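Local coordinates for protein-glutamine gamma-glutamyltransferase (Pseudomonas aeruginosa PAO1, PDB 6G49), which displays transglutaminase activity in vitro, joining protein glutamine and lysine side chains, and is critical for the viability of the bacterium, at residues Phe57-Glu62 and Tyr109-Gln114. Sequence-based numbering, arbitrary orientation. Where two conformers were deposited one is given.
Sequences FRVRFE and YDVIMQ. With PO4 (phosphate ion), chain H.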
ATOM      1  N   PHE A  57     -11.410  -5.873 -10.783  1.00 19.02           N
ATOM      2  CA  PHE A  57     -12.627  -6.157  -9.975  1.00 17.64           C
ATOM      3  C   PHE A  57     -13.625  -5.029 -10.216  1.00 19.29           C
ATOM      4  O   PHE A  57     -13.274  -4.004 -10.788  1.00 19.55           O
ATOM      5  CB  PHE A  57     -12.349  -6.431  -8.496  1.00 18.79           C
ATOM      6  CG  PHE A  57     -11.717  -5.307  -7.716  1.00 19.29           C
ATOM      7  CD1 PHE A  57     -10.356  -5.064  -7.804  1.00 19.74           C
ATOM      8  CD2 PHE A  57     -12.506  -4.483  -6.930  1.00 21.15           C
ATOM      9  CE1 PHE A  57      -9.776  -4.044  -7.032  1.00 17.70           C
ATOM     10  CE2 PHE A  57     -11.923  -3.458  -6.178  1.00 22.04           C
ATOM     11  CZ  PHE A  57     -10.570  -3.267  -6.236  1.00 18.92           C
ATOM     12  N   ARG A  58     -14.840  -5.268  -9.738  1.00 19.29           N
ATOM     13  CA  ARG A  58     -15.933  -4.321  -9.793  1.00 21.35           C
ATOM     14  C   ARG A  58     -16.509  -4.257  -8.385  1.00 17.81           C
ATOM     15  O   ARG A  58     -16.434  -5.218  -7.650  1.00 19.51           O
ATOM     16  CB  ARG A  58     -16.966  -4.710 -10.835  1.00 20.02           C
ATOM     17  CG  ARG A  58     -16.436  -4.523 -12.239  1.00 22.62           C
ATOM     18  CD  ARG A  58     -17.397  -5.032 -13.287  1.00 23.28           C
ATOM     19  NE  ARG A  58     -17.398  -6.474 -13.335  1.00 25.44           N
ATOM     20  CZ  ARG A  58     -18.339  -7.188 -13.926  1.00 38.30           C
ATOM     21  NH1 ARG A  58     -19.355  -6.580 -14.512  1.00 36.17           N
ATOM     22  NH2 ARG A  58     -18.260  -8.500 -13.932  1.00 34.53           N
ATOM     23  N   VAL A  59     -17.064  -3.110  -8.019  1.00 18.94           N
ATOM     24  CA  VAL A  59     -17.543  -2.879  -6.659  1.00 17.81           C
ATOM     25  C   VAL A  59     -18.859  -2.118  -6.715  1.00 18.28           C
ATOM     26  O   VAL A  59     -18.966  -1.112  -7.391  1.00 21.95           O
ATOM     27  CB  VAL A  59     -16.539  -2.085  -5.794  1.00 22.00           C
ATOM     28  CG1 VAL A  59     -17.029  -1.949  -4.357  1.00 20.54           C
ATOM     29  CG2 VAL A  59     -15.193  -2.700  -5.778  1.00 28.10           C
ATOM     30  N   ARG A  60     -19.787  -2.532  -5.865  1.00 21.42           N
ATOM     31  CA  ARG A  60     -21.064  -1.854  -5.694  1.00 23.01           C
ATOM     32  C   ARG A  60     -21.243  -1.557  -4.190  1.00 18.93           C
ATOM     33  O   ARG A  60     -21.230  -2.468  -3.393  1.00 22.50           O
ATOM     34  CB  ARG A  60     -22.209  -2.718  -6.216  1.00 26.18           C
ATOM     35  CG  ARG A  60     -23.443  -1.952  -6.647  1.00 33.24           C
ATOM     36  CD  ARG A  60     -24.397  -2.841  -7.436  1.00 26.21           C
ATOM     37  NE  ARG A  60     -24.373  -2.628  -8.878  1.00 28.25           N
ATOM     38  CZ  ARG A  60     -24.342  -3.606  -9.776  1.00 23.99           C
ATOM     39  NH1 ARG A  60     -24.297  -4.864  -9.387  1.00 24.55           N
ATOM     40  NH2 ARG A  60     -24.346  -3.337 -11.065  1.00 30.10           N
ATOM     41  N   PHE A  61     -21.403  -0.285  -3.821  1.00 21.37           N
ATOM     42  CA  PHE A  61     -21.570   0.102  -2.444  1.00 22.35           C
ATOM     43  C   PHE A  61     -23.059   0.072  -2.053  1.00 24.94           C
ATOM     44  O   PHE A  61     -23.909   0.365  -2.925  1.00 26.16           O
ATOM     45  CB  PHE A  61     -21.017   1.515  -2.248  1.00 25.04           C
ATOM     46  CG  PHE A  61     -19.506   1.529  -2.088  1.00 25.02           C
ATOM     47  CD1 PHE A  61     -18.663   1.630  -3.173  1.00 30.42           C
ATOM     48  CD2 PHE A  61     -18.973   1.394  -0.820  1.00 30.50           C
ATOM     49  CE1 PHE A  61     -17.280   1.625  -2.976  1.00 24.86           C
ATOM     50  CE2 PHE A  61     -17.597   1.420  -0.617  1.00 28.95           C
ATOM     51  CZ  PHE A  61     -16.774   1.540  -1.709  1.00 26.89           C
ATOM     52  N   GLU A  62     -23.357  -0.256  -0.787  1.00 23.56           N
ATOM     53  CA  GLU A  62     -24.759  -0.171  -0.289  0.60 26.03           C
ATOM     54  C   GLU A  62     -25.260   1.278  -0.339  1.00 37.07           C
ATOM     55  O   GLU A  62     -26.408   1.523  -0.762  1.00 43.93           O
ATOM     56  CB  GLU A  62     -24.846  -0.787   1.091  0.60 27.15           C
ATOM     57  CG  GLU A  62     -24.765  -2.294   1.058  0.60 26.39           C
ATOM     58  CD  GLU A  62     -25.281  -2.997   2.302  0.60 30.00           C
ATOM     59  OE1 GLU A  62     -25.780  -2.294   3.192  0.60 28.71           O
ATOM     60  OE2 GLU A  62     -25.147  -4.248   2.373  0.60 42.27           O
ATOM     61  N   TYR A 109     -20.184  -3.145   1.070  1.00 22.57           N
ATOM     62  CA  TYR A 109     -20.125  -3.189  -0.344  1.00 21.77           C
ATOM     63  C   TYR A 109     -19.946  -4.627  -0.823  1.00 19.71           C
ATOM     64  O   TYR A 109     -19.481  -5.471  -0.090  1.00 22.90           O
ATOM     65  CB  TYR A 109     -19.043  -2.250  -0.919  1.00 21.89           C
ATOM     66  CG  TYR A 109     -17.657  -2.430  -0.305  1.00 23.10           C
ATOM     67  CD1 TYR A 109     -17.335  -1.828   0.893  1.00 21.05           C
ATOM     68  CD2 TYR A 109     -16.681  -3.251  -0.898  1.00 21.61           C
ATOM     69  CE1 TYR A 109     -16.091  -2.015   1.492  1.00 21.39           C
ATOM     70  CE2 TYR A 109     -15.415  -3.390  -0.335  1.00 20.65           C
ATOM     71  CZ  TYR A 109     -15.128  -2.790   0.876  1.00 21.88           C
ATOM     72  OH  TYR A 109     -13.881  -2.928   1.453  1.00 21.48           O
ATOM     73  N   ASP A 110     -20.285  -4.865  -2.090  1.00 20.15           N
ATOM     74  CA  ASP A 110     -20.077  -6.136  -2.695  1.00 21.27           C
ATOM     75  C   ASP A 110     -19.009  -6.002  -3.797  1.00 19.73           C
ATOM     76  O   ASP A 110     -18.909  -4.976  -4.458  1.00 21.52           O
ATOM     77  CB  ASP A 110     -21.362  -6.622  -3.332  1.00 25.72           C
ATOM     78  CG  ASP A 110     -22.471  -6.852  -2.322  1.00 28.60           C
ATOM     79  OD1 ASP A 110     -22.132  -7.104  -1.125  1.00 31.22           O
ATOM     80  OD2 ASP A 110     -23.624  -6.836  -2.795  1.00 37.21           O
ATOM     81  N   VAL A 111     -18.247  -7.084  -3.983  1.00 21.17           N
ATOM     82  CA  VAL A 111     -17.160  -7.119  -4.968  1.00 19.76           C
ATOM     83  C   VAL A 111     -17.363  -8.324  -5.876  1.00 20.94           C
ATOM     84  O   VAL A 111     -17.733  -9.375  -5.391  1.00 22.05           O
ATOM     85  CB  VAL A 111     -15.790  -7.240  -4.297  1.00 22.05           C
ATOM     86  CG1 VAL A 111     -14.671  -7.250  -5.352  1.00 19.87           C
ATOM     87  CG2 VAL A 111     -15.633  -6.110  -3.287  1.00 21.33           C
ATOM     88  N   ILE A 112     -17.132  -8.146  -7.155  1.00 20.33           N
ATOM     89  CA  ILE A 112     -16.884  -9.280  -8.099  1.00 21.69           C
ATOM     90  C   ILE A 112     -15.455  -9.108  -8.633  1.00 21.19           C
ATOM     91  O   ILE A 112     -15.171  -8.127  -9.294  1.00 20.55           O
ATOM     92  CB  ILE A 112     -17.941  -9.421  -9.209  1.00 21.91           C
ATOM     93  CG1 ILE A 112     -17.658 -10.675 -10.044  1.00 23.43           C
ATOM     94  CG2 ILE A 112     -18.078  -8.188 -10.104  1.00 20.58           C
ATOM     95  CD1 ILE A 112     -18.755 -11.009 -11.044  1.00 24.38           C
ATOM     96  N   MET A 113     -14.614 -10.085  -8.298  1.00 21.18           N
ATOM     97  CA  MET A 113     -13.201 -10.097  -8.649  1.00 23.08           C
ATOM     98  C   MET A 113     -13.027 -10.971  -9.888  1.00 21.58           C
ATOM     99  O   MET A 113     -13.550 -12.045  -9.966  1.00 22.56           O
ATOM    100  CB  MET A 113     -12.441 -10.756  -7.489  1.00 28.59           C
ATOM    101  CG  MET A 113     -11.169 -10.192  -7.191  1.00 38.08           C
ATOM    102  SD  MET A 113     -10.534 -11.096  -5.713  1.00 29.20           S
ATOM    103  CE  MET A 113      -9.017 -11.616  -6.516  1.00 25.38           C
ATOM    104  N   GLN A 114     -12.189 -10.518 -10.783  1.00 19.52           N
ATOM    105  CA  GLN A 114     -11.713 -11.340 -11.883  1.00 21.04           C
ATOM    106  C   GLN A 114     -10.648 -12.275 -11.346  1.00 23.31           C
ATOM    107  O   GLN A 114     -10.019 -12.025 -10.308  1.00 22.83           O
ATOM    108  CB  GLN A 114     -11.107 -10.467 -12.966  1.00 22.64           C
ATOM    109  CG  GLN A 114     -12.056  -9.455 -13.587  1.00 24.56           C
ATOM    110  CD  GLN A 114     -13.173 -10.172 -14.299  1.00 30.09           C
ATOM    111  OE1 GLN A 114     -12.962 -10.897 -15.292  1.00 34.47           O
ATOM    112  NE2 GLN A 114     -14.329 -10.077 -13.696  1.00 22.12           N
TER
HETATM  113  P   PO4 H 507     -24.219  -5.093 -14.480  0.50 44.45           P
HETATM  114  O1  PO4 H 507     -24.437  -4.876 -12.945  0.50 38.88           O
HETATM  115  O2  PO4 H 507     -23.953  -3.832 -15.282  0.50 62.19           O
HETATM  116  O3  PO4 H 507     -23.147  -6.125 -14.821  0.50 51.63           O
HETATM  117  O4  PO4 H 507     -25.434  -5.643 -15.226  0.50 68.01           O
HETATM  118  O   HOH W   1     -15.118  -7.966 -12.167  1.00 23.30           O
HETATM  119  O   HOH W   2     -22.838  -5.534   0.815  1.00 57.58           O
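Tyr-109 and Phe-61 form a non-hydrogen-bonded pair of two antiparallel strands; their side chains lie side by side, pointing the same way, with ring planes inclined at 42°. CB of Tyr-109 sits over one face of the Phe-61 ring, offset toward the rim, a CH-pi contact of 4.0 Å to the ring centroid. Chi1 of 52° puts CG of Tyr-109 between backbone N and carbonyl carbon. CD1 lies 3.6 Å from CE2 of Phe-61, and CD2 meets CG1 of Val-59 at 3.7 Å. Tyrosine suits this buried place because its hydroxyl hydrogen-bonds to Ser-158 and Leu-124. Farther along this apolar face, CD2 of Phe-57 touches CG1 of Val-111, and its ring also meets Trp-73 and Phe-122; CG2 of Val-59 lies at the edge of that ring, in its plane, a short branched side chain suited to sit between aromatic residues.

Arg-58 and Ile-112 lie alongside each other on the other face. Methyl CG2 of Ile-112 packs 3.7 Å from both CB and NE of Arg-58. NE also donates to a water lying in the guanidinium plane at its edge. That water also accepts from NE2 of Gln-114 and donates to the Ile-112 carbonyl, 2.9 Å from its O. Arg-60 bonds through NH2 and NE to the carbonyls of Gly-276 and Asn-277.

Four backbone hydrogen bonds, pairing Arg-58 with Ile-112 and Arg-60 with Asp-110, join these central strands of a six-stranded antiparallel sheet in the periplasmic domain. The chemistry is two-sided: aromatic and aliphatic groups pack inward, while Arg-58, Arg-60 and Asp-110 give the other face a mixed charged surface.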